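Side-chain contacts in AB hydrolase-1 domain-containing protein (Thermoplasma acidophilum DSM 1728, PDB 3BDI), which is of unknown specific function but, as a member of the alpha/beta hydrolase superfamily (ABHD14 family), probably acts as a cytoplasmic hydrolase: residues 43-48 / 191-196; 74-79 / 90-95; 117-122 / 137-142; 4-9 / 15-20; 168-171 / 175-178. All coordinates share one frame; numbering follows the deposited sequence.

Interaction 1 of 5, residues 43-48 / 191-196; sequences WDKADL and EKPEEF. Unlike the reference sequence in segment 191-196: Glu191 (reference Lys).
The ammonium group of Lys45 reaches past the ring of Pro193 to hydrogen-bond the backbone O of Ile190, tying the loop to the short helix 188-191, just ahead of helix 193-205. A long, flexible side chain suits this place: CG lies anti to the backbone N (chi1 179°), and the chain carries CE to 4.2 Å from Pro193 CG while NZ goes on to the carbonyl of Ile190. Beneath it the contact is apolar. Ala46 CB meets Pro193 CB at 3.8 Å, and the small methyl lets the two backbones approach until Ala46 CA and Pro193 CA are 4.7 Å apart. Pro193 opens the helix, where no backbone N-H is needed for a helical bond, so its ring costs nothing there; the first turn closes behind it with Phe196 N bonded to Lys192 O at 2.9 Å. Phe196 in turn, its CG anti to the backbone N (chi1 -172°), swings its ring toward the loop. Leu48 crosses it at about a right angle, CD1 lying 4.1 Å from Phe196 CE2 and CD2 4.2 Å from Phe196 CD2. Both side chains also rest on Met105 of strand 102-107. Thus the C-terminal helix and the start of helix 48-53 lie together on one side of the central sheet, as helices A and F do in the alpha/beta hydrolase fold.

Interaction 2 of 5, residues 74-79 / 90-95; sequences EKYGID and IRDYLK
The backbone of 74-79 keeps well clear of helix 90-95, its nearest CA pair being Tyr76 and Ile90 at 9.5 Å, and Tyr76 and Lys75 bridge the gap to Asp92 with their side chains. A tyrosine has the length for this. Its OH donates to Asp92 OD2 at 2.6 Å, meeting the anti lone pair of that oxygen, with OD2 close to the plane of the ring at its edge and the carboxylate turned 72° from that plane. Asn12 ND2 also bonds the hydroxyl, so the buried OH has two polar partners. A water donates a second hydrogen bond to OD2, 2.6 Å from its oxygen, and accepts a weak one from Lys75 NZ. Lys75 NZ itself stays 4.5 Å from Asp92 OD2, too far for a salt bridge. In the modelled one of its two conformers, Arg91 NH2 bonds the same water and lies 2.9 Å from Asp92 OD1, a salt bridge by charge alone, since OD1 sits above the guanidinium plane; these cations would tend to keep Asp92 ionised. Lys75, CG anti to its backbone N (chi1 -178°), also lays CG 3.7 Å above the centre of the Tyr76 ring, while Phe89 meets this ring edge-to-face. The contact ties the loop leaving strand 57-62 to helix 83-96, within the crossover to strand 102-107 of the alpha/beta hydrolase fold.

Interaction 3 of 5, residues 117-122 / 137-142; sequences TTLQYP and ESLKGD
Thr117 and Thr118 lead up to Leu119, the one residue of 117-122 that meets Leu139 and Asp142. They lie near the C-terminal end of helix 109-120, the helix that follows the probable nucleophile elbow of the alpha/beta hydrolase fold. Both threonines face inward, Thr117 onto helix 83-96 and Thr118 onto strand 125-131, each hydroxyl bonded to a carbonyl one turn back. Leu119 instead points toward the short helix 140-143, where a branched apolar chain can fit between two neighbours. Its CG lies anti to the carbonyl carbon (chi1 -63°), which sends CD1 to 3.6 Å from Asp142 CB and 4.0 Å from Leu139 CB. An alanine here would lack both methyl branches and is likely to open a gap between the two helix ends, leaving Leu139 without this apolar neighbour. CD2 turns to the backbone, 3.2 Å from Asp142 O. The helix ends at Gln120; Tyr121, the first residue to leave helical angles, still bonds Thr117 O through its N at 2.8 Å.

Interaction 4 of 5, residues 4-9 / 15-20; sequences LQEEFI and RVFQRK
The ring of Phe8 is covered on both faces: the guanidinium of Arg15 lies flat on one, planes 14° apart and CZ 3.7 Å from the ring centroid of Phe8, while Phe17 CD1 stands over the rim of the other. The Arg15 contact is both a stack and a cation-pi interaction. At the guanidinium edge of Arg19 comes Glu6, whose OE2 takes a bond from NE at 2.8 Å, using its anti lone pair, and a weak one from NH2. Arg19 NH1 has Asp44 as a second anion. All of this lies on one face of the antiparallel beta hairpin of strands 5-11 and 14-21, at the border of the alpha/beta hydrolase sheet. On the other face Glu7 CG sits between the backbone N and the carbonyl carbon (chi1 64°), from where the extended chain lies alongside Gln18. A carboxylate suits this place between an amide N-H and an ammonium: Gln18 NE2 comes to Glu7 OE2 at 2.8 Å on the anti side, amide and carboxylate nearly coplanar, and Lys20 NZ at 2.8 Å on the syn side, 24° out of the carboxylate plane. A leucine in place of Glu7 would probably leave Lys20 without its counter-charge and rob Gln18 NE2 of one acceptor. Gln18 OE1 is bonded to Tyr93 OH. A water joins Lys20 NZ, at 2.9 Å from it, to Gln5 OE1.

Interaction 5 of 5, residues 168-171 / 175-178; sequences EYAS and GSRL
Ala170 sets its methyl over the start of strand 177-181: CB lies 4.0 Å from Leu178 CB and 4.2 Å from Leu178 CD2. A methyl suits this close meeting of helix and strand. Leu178, with CG anti to its backbone N (chi1 176°), also touches Leu152 in the neighbouring strand, and Tyr169 covers that same Leu152 from the helix side. These residues belong to a beta-alpha-beta unit of the alpha/beta hydrolase fold, strand 150-155 leading through helix 163-172 into strand 177-181 at one border of the sheet. The turn between helix and strand is short, and Gly175, at a positive phi of 81°, takes a backbone conformation that other residues adopt less readily. Next to it Ser176 points its hydroxyl back at the helix end. Its OG, placed between the backbone N and the carbonyl carbon (chi1 67°), bonds Ile173 O and sits 2.9 Å from Ala170 O. A small hydroxyl suits this place, since it is short enough to bond the carbonyl of Ile173 while lying close to Ala170. Ala170 O accepts a hydrogen bond from a water 2.8 Å away, and the same water donates to Ser176 O at 2.8 Å, bridging the helix and the residue just before the strand. Arg177 points away from the helix, and its NH1 forms a salt bridge with Asp202 of helix 193-205.

Overall arrangement
Along the chain, interaction 4 closes first as the N-terminal hairpin; interaction 1 then joins residues 43-48 to 191-196, and interactions 2, 3 and 5 follow one another inside the loop it closes. Interactions 4 and 5 mark the two outer strands of the eight-stranded sheet, their centres about 33 Å apart. Interaction 1 lies on the opposite side of the chain's centre from interactions 2 and 3, about 26 and 27 Å away between centres. Direct links connect neighbours: Asp44 with Arg19, Gln18 with Tyr93, Ile90 with Thr117, and Lys140 with Glu168. They join the sheet's border hairpin, flanking helices and connecting loops; the probable Ser-His-Asp site is built from other residues.

Interaction 1 of 5, residues 43-48 / 191-196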
# COMPACT_ATOMS: atom_id res chain seq x y z
N TRP A 43 9.37 -6.18 2.20
CA TRP A 43 8.71 -6.74 1.06
C TRP A 43 9.61 -7.83 0.41
O TRP A 43 9.12 -8.55 -0.47
CB TRP A 43 8.39 -5.65 0.02
CG TRP A 43 7.61 -4.45 0.52
CD1 TRP A 43 8.01 -3.16 0.38
CD2 TRP A 43 6.33 -4.42 1.21
NE1 TRP A 43 7.07 -2.32 0.93
CE2 TRP A 43 6.04 -3.05 1.46
CE3 TRP A 43 5.46 -5.39 1.71
CZ2 TRP A 43 4.87 -2.65 2.08
CZ3 TRP A 43 4.29 -4.97 2.33
CH2 TRP A 43 4.02 -3.59 2.52
N ASP A 44 10.88 -7.92 0.80
CA ASP A 44 11.77 -9.00 0.31
C ASP A 44 11.17 -10.35 0.68
O ASP A 44 11.38 -11.34 -0.04
CB ASP A 44 13.17 -8.94 0.98
CG ASP A 44 14.11 -7.90 0.43
OD1 ASP A 44 13.79 -7.32 -0.62
OD2 ASP A 44 15.20 -7.76 1.08
N LYS A 45 10.49 -10.47 1.82
CA LYS A 45 10.12 -11.80 2.31
C LYS A 45 9.18 -12.49 1.32
O LYS A 45 9.25 -13.71 1.17
CB LYS A 45 9.45 -11.66 3.69
CG LYS A 45 8.98 -12.93 4.32
CD LYS A 45 10.12 -13.87 4.69
CE LYS A 45 9.59 -15.23 5.11
NZ LYS A 45 8.81 -15.09 6.41
N ALA A 46 8.27 -11.72 0.69
CA ALA A 46 7.38 -12.24 -0.31
C ALA A 46 7.80 -11.96 -1.73
O ALA A 46 7.04 -12.22 -2.68
CB ALA A 46 5.96 -11.67 -0.04
N ASP A 47 9.03 -11.47 -1.90
CA ASP A 47 9.60 -11.25 -3.23
C ASP A 47 8.64 -10.42 -4.09
O ASP A 47 8.42 -10.72 -5.26
CB ASP A 47 9.94 -12.62 -3.86
CG ASP A 47 10.87 -12.55 -5.09
OD1 ASP A 47 11.58 -11.58 -5.26
OD2 ASP A 47 10.84 -13.53 -5.88
N LEU A 48 8.06 -9.35 -3.53
CA LEU A 48 6.99 -8.61 -4.22
C LEU A 48 7.42 -7.87 -5.45
O LEU A 48 6.64 -7.72 -6.38
CB LEU A 48 6.24 -7.71 -3.26
CG LEU A 48 5.53 -8.36 -2.07
CD1 LEU A 48 4.71 -7.32 -1.28
CD2 LEU A 48 4.60 -9.46 -2.56
N GLU A 191 4.21 -13.54 7.24
CA GLU A 191 3.95 -14.82 7.85
C GLU A 191 3.44 -15.87 6.87
O GLU A 191 3.68 -17.05 7.06
CB GLU A 191 2.93 -14.67 8.97
CG GLU A 191 3.42 -13.81 10.10
CD GLU A 191 2.44 -13.64 11.25
OE1 GLU A 191 1.61 -14.55 11.47
OE2 GLU A 191 2.56 -12.62 11.97
N LYS A 192 2.70 -15.47 5.83
CA LYS A 192 2.19 -16.38 4.79
C LYS A 192 2.50 -15.76 3.42
O LYS A 192 1.60 -15.43 2.64
CB LYS A 192 0.69 -16.65 4.97
CG LYS A 192 0.38 -17.56 6.14
CD LYS A 192 0.76 -19.01 5.82
CE LYS A 192 0.58 -19.92 6.99
NZ LYS A 192 1.32 -21.25 6.75
N PRO A 193 3.79 -15.60 3.11
CA PRO A 193 4.14 -14.88 1.92
C PRO A 193 3.67 -15.51 0.62
O PRO A 193 3.29 -14.79 -0.32
CB PRO A 193 5.67 -14.82 1.98
CG PRO A 193 6.08 -15.89 2.89
CD PRO A 193 4.98 -16.02 3.87
N GLU A 194 3.70 -16.84 0.53
CA GLU A 194 3.28 -17.51 -0.70
C GLU A 194 1.81 -17.25 -1.00
O GLU A 194 1.45 -16.88 -2.12
CB GLU A 194 3.60 -19.01 -0.64
CG GLU A 194 5.08 -19.33 -0.78
N GLU A 195 0.97 -17.40 0.00
CA GLU A 195 -0.46 -17.18 -0.16
C GLU A 195 -0.76 -15.70 -0.40
O GLU A 195 -1.56 -15.36 -1.24
CB GLU A 195 -1.23 -17.74 1.03
CG GLU A 195 -2.73 -17.76 0.87
CD GLU A 195 -3.26 -18.62 -0.29
OE1 GLU A 195 -2.50 -19.31 -1.03
OE2 GLU A 195 -4.49 -18.55 -0.46
N PHE A 196 -0.03 -14.81 0.27
CA PHE A 196 -0.12 -13.40 -0.00
C PHE A 196 0.13 -13.09 -1.47
O PHE A 196 -0.63 -12.29 -2.08
CB PHE A 196 0.81 -12.60 0.91
CG PHE A 196 0.60 -11.12 0.79
CD1 PHE A 196 -0.35 -10.50 1.56
CD2 PHE A 196 1.32 -10.37 -0.12
CE1 PHE A 196 -0.59 -9.12 1.42
CE2 PHE A 196 1.11 -8.98 -0.25
CZ PHE A 196 0.13 -8.38 0.51

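Interaction 2 of 5, residues 74-79 / 90-95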
# COMPACT_ATOMS: atom_id res chain seq x y z
N GLU A 74 8.34 17.69 8.32
CA GLU A 74 7.26 18.53 8.81
C GLU A 74 6.04 18.42 7.95
O GLU A 74 4.93 18.39 8.48
CB GLU A 74 7.69 20.00 8.89
CG GLU A 74 8.77 20.24 9.92
CD GLU A 74 9.33 21.63 9.90
OE1 GLU A 74 8.56 22.59 9.79
OE2 GLU A 74 10.57 21.77 9.98
N LYS A 75 6.22 18.40 6.63
CA LYS A 75 5.08 18.37 5.70
C LYS A 75 4.30 17.04 5.75
O LYS A 75 3.04 17.02 5.64
CB LYS A 75 5.63 18.59 4.27
CG LYS A 75 4.61 18.64 3.16
CD LYS A 75 5.25 19.03 1.84
CE LYS A 75 4.22 19.05 0.73
NZ LYS A 75 3.34 20.29 0.83
N TYR A 76 5.02 15.93 5.89
CA TYR A 76 4.44 14.59 5.74
C TYR A 76 4.41 13.80 7.01
O TYR A 76 3.86 12.69 7.02
CB TYR A 76 5.24 13.81 4.69
CG TYR A 76 5.26 14.48 3.31
CD1 TYR A 76 4.08 14.77 2.64
CD2 TYR A 76 6.48 14.76 2.66
CE1 TYR A 76 4.11 15.38 1.40
CE2 TYR A 76 6.51 15.37 1.43
CZ TYR A 76 5.33 15.64 0.78
OH TYR A 76 5.39 16.23 -0.48
N GLY A 77 4.99 14.30 8.09
CA GLY A 77 5.14 13.49 9.29
C GLY A 77 3.79 13.14 9.86
O GLY A 77 2.83 13.92 9.76
N ILE A 78 3.70 11.95 10.44
CA ILE A 78 2.43 11.47 11.01
C ILE A 78 2.47 11.43 12.53
O ILE A 78 1.54 10.89 13.13
CB ILE A 78 1.89 10.16 10.36
CG1 ILE A 78 2.94 9.07 10.35
CG2 ILE A 78 1.36 10.45 8.93
CD1 ILE A 78 3.17 8.50 11.66
N ASP A 79 3.46 12.07 13.15
CA ASP A 79 3.55 12.14 14.61
C ASP A 79 2.27 12.63 15.28
O ASP A 79 1.98 12.18 16.39
CB ASP A 79 4.62 13.12 15.07
CG ASP A 79 6.00 12.72 14.65
OD1 ASP A 79 6.24 11.51 14.45
OD2 ASP A 79 6.86 13.63 14.56
N ILE A 90 1.54 10.42 -0.54
CA ILE A 90 1.42 9.43 -1.61
C ILE A 90 1.25 10.08 -2.99
O ILE A 90 1.93 9.70 -3.97
CB ILE A 90 0.34 8.38 -1.29
CG1 ILE A 90 0.82 7.57 -0.09
CG2 ILE A 90 0.04 7.49 -2.54
CD1 ILE A 90 -0.12 6.46 0.40
N ARG A 91 0.41 11.11 -3.05
CA ARG A 91 0.25 11.89 -4.28
C ARG A 91 1.58 12.47 -4.76
O ARG A 91 1.96 12.33 -5.92
CB ARG A 91 -0.74 13.01 -4.06
CG ARG A 91 -1.03 13.81 -5.31
CD ARG A 91 -1.92 14.95 -5.00
NE ARG A 91 -1.19 16.16 -4.61
CZ ARG A 91 -0.94 16.56 -3.36
NH1 ARG A 91 -1.30 15.85 -2.31
NH2 ARG A 91 -0.30 17.69 -3.18
N ASP A 92 2.28 13.13 -3.84
CA ASP A 92 3.55 13.81 -4.17
C ASP A 92 4.66 12.84 -4.54
O ASP A 92 5.51 13.13 -5.36
CB ASP A 92 3.97 14.70 -3.00
CG ASP A 92 3.06 15.93 -2.81
OD1 ASP A 92 2.15 16.13 -3.65
OD2 ASP A 92 3.18 16.63 -1.78
N TYR A 93 4.66 11.68 -3.87
CA TYR A 93 5.62 10.61 -4.11
C TYR A 93 5.44 10.00 -5.50
O TYR A 93 6.40 9.81 -6.22
CB TYR A 93 5.46 9.53 -3.03
CG TYR A 93 6.28 8.30 -3.27
CD1 TYR A 93 7.65 8.30 -3.13
CD2 TYR A 93 5.65 7.12 -3.71
CE1 TYR A 93 8.36 7.16 -3.36
CE2 TYR A 93 6.35 5.98 -3.92
CZ TYR A 93 7.73 5.99 -3.79
OH TYR A 93 8.47 4.86 -4.03
N LEU A 94 4.18 9.74 -5.89
CA LEU A 94 3.94 9.27 -7.23
C LEU A 94 4.38 10.32 -8.26
O LEU A 94 5.07 9.99 -9.22
CB LEU A 94 2.48 8.90 -7.39
CG LEU A 94 1.97 7.66 -6.62
CD1 LEU A 94 0.47 7.51 -6.83
CD2 LEU A 94 2.72 6.39 -7.06
N LYS A 95 4.05 11.59 -8.02
CA LYS A 95 4.43 12.69 -8.93
C LYS A 95 5.94 12.78 -9.05
O LYS A 95 6.48 12.96 -10.13
CB LYS A 95 3.86 14.02 -8.44
CG LYS A 95 4.19 15.23 -9.32
CD LYS A 95 3.48 16.49 -8.84
O HOH W 1 1.72 18.69 -1.30

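Interaction 3 of 5, residues 117-122 / 137-142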
# COMPACT_ATOMS: atom_id res chain seq x y z
N THR A 117 -5.69 8.28 0.75
CA THR A 117 -5.29 8.78 -0.56
C THR A 117 -6.39 8.61 -1.62
O THR A 117 -6.61 9.51 -2.45
CB THR A 117 -4.02 8.08 -1.04
OG1 THR A 117 -3.01 8.25 -0.04
CG2 THR A 117 -3.53 8.60 -2.37
N THR A 118 -7.11 7.50 -1.56
CA THR A 118 -8.23 7.26 -2.50
C THR A 118 -9.41 8.19 -2.21
O THR A 118 -10.04 8.66 -3.15
CB THR A 118 -8.65 5.79 -2.47
OG1 THR A 118 -7.49 4.96 -2.66
CG2 THR A 118 -9.62 5.48 -3.58
N LEU A 119 -9.65 8.50 -0.95
CA LEU A 119 -10.72 9.44 -0.57
C LEU A 119 -10.39 10.86 -1.02
O LEU A 119 -11.28 11.60 -1.43
CB LEU A 119 -10.97 9.42 0.95
CG LEU A 119 -11.45 8.08 1.50
CD1 LEU A 119 -11.58 8.13 3.03
CD2 LEU A 119 -12.75 7.66 0.84
N GLN A 120 -9.12 11.25 -0.98
CA GLN A 120 -8.70 12.61 -1.30
C GLN A 120 -8.43 12.83 -2.76
O GLN A 120 -8.80 13.89 -3.31
CB GLN A 120 -7.44 12.99 -0.53
CG GLN A 120 -7.60 13.07 0.95
CD GLN A 120 -8.27 14.35 1.43
OE1 GLN A 120 -9.49 14.40 1.58
NE2 GLN A 120 -7.48 15.37 1.67
N TYR A 121 -7.79 11.86 -3.41
CA TYR A 121 -7.25 11.96 -4.75
C TYR A 121 -7.62 10.72 -5.55
O TYR A 121 -6.79 9.99 -6.07
CB TYR A 121 -5.72 12.10 -4.67
CG TYR A 121 -5.27 13.29 -3.88
CD1 TYR A 121 -5.63 14.58 -4.29
CD2 TYR A 121 -4.51 13.17 -2.72
CE1 TYR A 121 -5.24 15.68 -3.57
CE2 TYR A 121 -4.10 14.27 -2.00
CZ TYR A 121 -4.48 15.53 -2.42
OH TYR A 121 -4.10 16.68 -1.74
N PRO A 122 -8.93 10.50 -5.72
CA PRO A 122 -9.33 9.27 -6.39
C PRO A 122 -8.84 9.12 -7.81
O PRO A 122 -8.72 8.01 -8.32
CB PRO A 122 -10.87 9.33 -6.34
CG PRO A 122 -11.19 10.76 -6.17
CD PRO A 122 -10.08 11.30 -5.27
N GLU A 137 -11.19 3.80 10.94
CA GLU A 137 -12.53 3.53 11.48
C GLU A 137 -13.41 4.75 11.46
O GLU A 137 -14.61 4.60 11.37
CB GLU A 137 -12.45 2.98 12.88
CG GLU A 137 -11.88 1.59 12.94
CD GLU A 137 -11.97 0.95 14.30
OE1 GLU A 137 -13.10 0.83 14.79
OE2 GLU A 137 -10.92 0.56 14.87
N SER A 138 -12.84 5.94 11.45
CA SER A 138 -13.63 7.17 11.35
C SER A 138 -14.03 7.60 9.94
O SER A 138 -14.70 8.63 9.76
CB SER A 138 -12.84 8.32 11.99
OG SER A 138 -11.77 8.73 11.14
N LEU A 139 -13.61 6.83 8.93
CA LEU A 139 -13.77 7.20 7.52
C LEU A 139 -14.80 6.37 6.78
O LEU A 139 -14.87 6.43 5.57
CB LEU A 139 -12.42 7.02 6.83
CG LEU A 139 -11.29 7.83 7.45
CD1 LEU A 139 -9.96 7.54 6.73
CD2 LEU A 139 -11.66 9.29 7.37
N LYS A 140 -15.65 5.64 7.49
CA LYS A 140 -16.60 4.70 6.86
C LYS A 140 -17.54 5.40 5.89
O LYS A 140 -17.88 4.85 4.82
CB LYS A 140 -17.42 3.99 7.94
CG LYS A 140 -16.58 3.15 8.87
CD LYS A 140 -17.45 2.51 9.94
CE LYS A 140 -16.58 1.82 10.96
NZ LYS A 140 -17.42 1.18 12.04
N GLY A 141 -18.00 6.61 6.24
CA GLY A 141 -18.95 7.32 5.40
C GLY A 141 -18.30 7.74 4.09
O GLY A 141 -18.96 7.83 3.06
N ASP A 142 -16.98 7.94 4.11
CA ASP A 142 -16.30 8.32 2.87
C ASP A 142 -15.88 7.07 2.08
O ASP A 142 -15.89 7.05 0.84
CB ASP A 142 -15.07 9.16 3.23
CG ASP A 142 -15.41 10.31 4.17
OD1 ASP A 142 -15.84 11.36 3.66
OD2 ASP A 142 -15.27 10.14 5.42

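Interaction 4 of 5, residues 4-9 / 15-20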
# COMPACT_ATOMS: atom_id res chain seq x y z
N LEU A 4 16.50 -4.40 -9.19
CA LEU A 4 15.91 -3.72 -8.02
C LEU A 4 16.83 -2.57 -7.66
O LEU A 4 17.94 -2.77 -7.19
CB LEU A 4 15.76 -4.65 -6.84
CG LEU A 4 15.19 -3.90 -5.60
CD1 LEU A 4 13.71 -3.71 -5.76
CD2 LEU A 4 15.55 -4.68 -4.38
N GLN A 5 16.32 -1.35 -7.88
CA GLN A 5 17.06 -0.12 -7.65
C GLN A 5 16.70 0.38 -6.26
O GLN A 5 15.53 0.39 -5.91
CB GLN A 5 16.70 0.93 -8.66
CG GLN A 5 17.20 0.61 -10.06
CD GLN A 5 16.78 1.68 -11.03
OE1 GLN A 5 17.35 2.80 -11.05
NE2 GLN A 5 15.78 1.38 -11.79
N GLU A 6 17.71 0.75 -5.52
CA GLU A 6 17.53 1.30 -4.16
C GLU A 6 18.20 2.67 -4.18
O GLU A 6 19.34 2.81 -4.60
CB GLU A 6 18.12 0.39 -3.11
CG GLU A 6 17.50 -0.98 -3.09
CD GLU A 6 18.11 -1.93 -2.10
OE1 GLU A 6 19.36 -2.05 -2.09
OE2 GLU A 6 17.39 -2.58 -1.32
N GLU A 7 17.48 3.71 -3.79
CA GLU A 7 17.96 5.07 -4.00
C GLU A 7 17.20 6.03 -3.09
O GLU A 7 16.19 5.68 -2.47
CB GLU A 7 17.73 5.50 -5.45
CG GLU A 7 16.27 5.57 -5.84
CD GLU A 7 16.00 5.82 -7.33
OE1 GLU A 7 16.94 5.65 -8.15
OE2 GLU A 7 14.84 6.14 -7.67
N PHE A 8 17.68 7.25 -3.01
CA PHE A 8 17.00 8.31 -2.31
C PHE A 8 16.45 9.31 -3.31
O PHE A 8 17.12 9.63 -4.30
CB PHE A 8 17.90 8.98 -1.29
CG PHE A 8 18.34 8.06 -0.19
CD1 PHE A 8 19.45 7.22 -0.33
CD2 PHE A 8 17.64 8.03 0.98
CE1 PHE A 8 19.77 6.35 0.68
CE2 PHE A 8 18.00 7.17 2.00
CZ PHE A 8 19.08 6.35 1.82
N ILE A 9 15.21 9.72 -3.09
CA ILE A 9 14.47 10.68 -3.94
C ILE A 9 14.11 11.88 -3.05
O ILE A 9 13.89 11.74 -1.82
CB ILE A 9 13.20 10.01 -4.60
CG1 ILE A 9 12.61 10.90 -5.70
CG2 ILE A 9 12.17 9.57 -3.55
CD1 ILE A 9 11.71 10.17 -6.63
N ARG A 15 13.97 13.86 2.16
CA ARG A 15 14.80 12.82 1.58
C ARG A 15 14.25 11.42 1.87
O ARG A 15 14.37 10.90 2.98
CB ARG A 15 16.24 12.96 2.08
CG ARG A 15 17.28 12.06 1.42
CD ARG A 15 18.59 12.27 2.04
NE ARG A 15 19.70 11.53 1.45
CZ ARG A 15 20.22 10.42 1.96
NH1 ARG A 15 19.75 9.84 3.03
NH2 ARG A 15 21.27 9.88 1.32
N VAL A 16 13.65 10.81 0.86
CA VAL A 16 12.92 9.57 0.96
C VAL A 16 13.74 8.44 0.37
O VAL A 16 14.20 8.54 -0.77
CB VAL A 16 11.58 9.71 0.20
CG1 VAL A 16 10.83 8.39 0.15
CG2 VAL A 16 10.75 10.77 0.88
N PHE A 17 13.92 7.37 1.13
CA PHE A 17 14.48 6.13 0.60
C PHE A 17 13.40 5.37 -0.13
O PHE A 17 12.28 5.24 0.34
CB PHE A 17 15.01 5.25 1.73
CG PHE A 17 15.53 3.91 1.26
CD1 PHE A 17 16.71 3.85 0.55
CD2 PHE A 17 14.87 2.71 1.55
CE1 PHE A 17 17.18 2.66 0.08
CE2 PHE A 17 15.34 1.50 1.11
CZ PHE A 17 16.54 1.48 0.39
N GLN A 18 13.74 4.85 -1.32
CA GLN A 18 12.83 3.95 -2.01
C GLN A 18 13.52 2.82 -2.70
O GLN A 18 14.70 2.91 -3.06
CB GLN A 18 11.95 4.71 -3.04
CG GLN A 18 12.70 5.21 -4.26
CD GLN A 18 11.77 5.88 -5.29
OE1 GLN A 18 10.58 6.04 -5.06
NE2 GLN A 18 12.33 6.36 -6.41
N ARG A 19 12.76 1.78 -2.92
CA ARG A 19 13.14 0.61 -3.73
C ARG A 19 12.19 0.50 -4.89
O ARG A 19 10.99 0.68 -4.72
CB ARG A 19 13.06 -0.64 -2.88
CG ARG A 19 13.70 -0.48 -1.50
CD ARG A 19 13.59 -1.73 -0.69
NE ARG A 19 14.56 -2.75 -1.10
CZ ARG A 19 14.38 -4.06 -0.93
NH1 ARG A 19 13.22 -4.52 -0.49
NH2 ARG A 19 15.35 -4.90 -1.28
N LYS A 20 12.72 0.24 -6.10
CA LYS A 20 11.83 0.17 -7.25
C LYS A 20 12.32 -0.83 -8.27
O LYS A 20 13.50 -1.06 -8.34
CB LYS A 20 11.65 1.54 -7.91
CG LYS A 20 12.89 2.05 -8.58
CD LYS A 20 12.71 3.47 -9.08
CE LYS A 20 13.91 3.94 -9.90
NZ LYS A 20 13.89 5.42 -10.22
O HOH W 2 15.74 5.20 -12.42

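Interaction 5 of 5, residues 168-171 / 175-178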
# COMPACT_ATOMS: atom_id res chain seq x y z
N GLU A 168 -16.93 -5.77 8.00
CA GLU A 168 -17.53 -4.46 7.91
C GLU A 168 -16.95 -3.62 6.76
O GLU A 168 -17.65 -3.05 5.95
CB GLU A 168 -17.41 -3.73 9.23
CG GLU A 168 -18.31 -2.53 9.23
CD GLU A 168 -18.29 -1.75 10.50
OE1 GLU A 168 -17.57 -2.16 11.45
OE2 GLU A 168 -19.00 -0.72 10.51
N TYR A 169 -15.63 -3.56 6.64
CA TYR A 169 -15.05 -2.79 5.56
C TYR A 169 -15.39 -3.39 4.20
O TYR A 169 -15.54 -2.66 3.22
CB TYR A 169 -13.53 -2.69 5.72
CG TYR A 169 -13.03 -1.86 6.87
CD1 TYR A 169 -13.88 -1.06 7.63
CD2 TYR A 169 -11.67 -1.86 7.20
CE1 TYR A 169 -13.39 -0.29 8.69
CE2 TYR A 169 -11.19 -1.11 8.24
CZ TYR A 169 -12.04 -0.33 9.00
OH TYR A 169 -11.55 0.43 10.04
N ALA A 170 -15.53 -4.72 4.13
CA ALA A 170 -15.86 -5.39 2.89
C ALA A 170 -17.28 -5.03 2.44
O ALA A 170 -17.57 -4.94 1.25
CB ALA A 170 -15.74 -6.89 3.06
N SER A 171 -18.13 -4.80 3.41
CA SER A 171 -19.49 -4.35 3.09
C SER A 171 -19.55 -2.90 2.65
O SER A 171 -20.31 -2.51 1.75
CB SER A 171 -20.34 -4.49 4.34
OG SER A 171 -20.34 -5.82 4.81
N GLY A 175 -17.96 -4.08 -4.13
CA GLY A 175 -17.10 -4.82 -5.07
C GLY A 175 -15.78 -5.27 -4.49
O GLY A 175 -15.03 -6.07 -5.16
N SER A 176 -15.45 -4.75 -3.29
CA SER A 176 -14.24 -5.19 -2.58
C SER A 176 -14.18 -6.70 -2.50
O SER A 176 -15.24 -7.38 -2.44
CB SER A 176 -14.07 -4.52 -1.21
OG SER A 176 -15.06 -4.89 -0.25
N ARG A 177 -12.98 -7.25 -2.66
CA ARG A 177 -12.66 -8.71 -2.54
C ARG A 177 -12.02 -8.83 -1.11
O ARG A 177 -11.01 -8.21 -0.87
CB ARG A 177 -11.65 -9.16 -3.65
CG ARG A 177 -11.01 -10.54 -3.45
CD ARG A 177 -10.31 -11.03 -4.76
NE ARG A 177 -9.60 -12.26 -4.49
CZ ARG A 177 -8.67 -12.74 -5.36
NH1 ARG A 177 -8.45 -12.14 -6.54
NH2 ARG A 177 -8.09 -13.90 -5.13
N LEU A 178 -12.66 -9.54 -0.16
CA LEU A 178 -12.04 -9.86 1.17
C LEU A 178 -11.45 -11.26 1.15
O LEU A 178 -12.13 -12.23 0.82
CB LEU A 178 -13.05 -9.80 2.31
CG LEU A 178 -12.58 -10.21 3.72
CD1 LEU A 178 -11.38 -9.32 4.13
CD2 LEU A 178 -13.72 -10.16 4.73
O HOH W 3 -17.23 -7.17 -0.45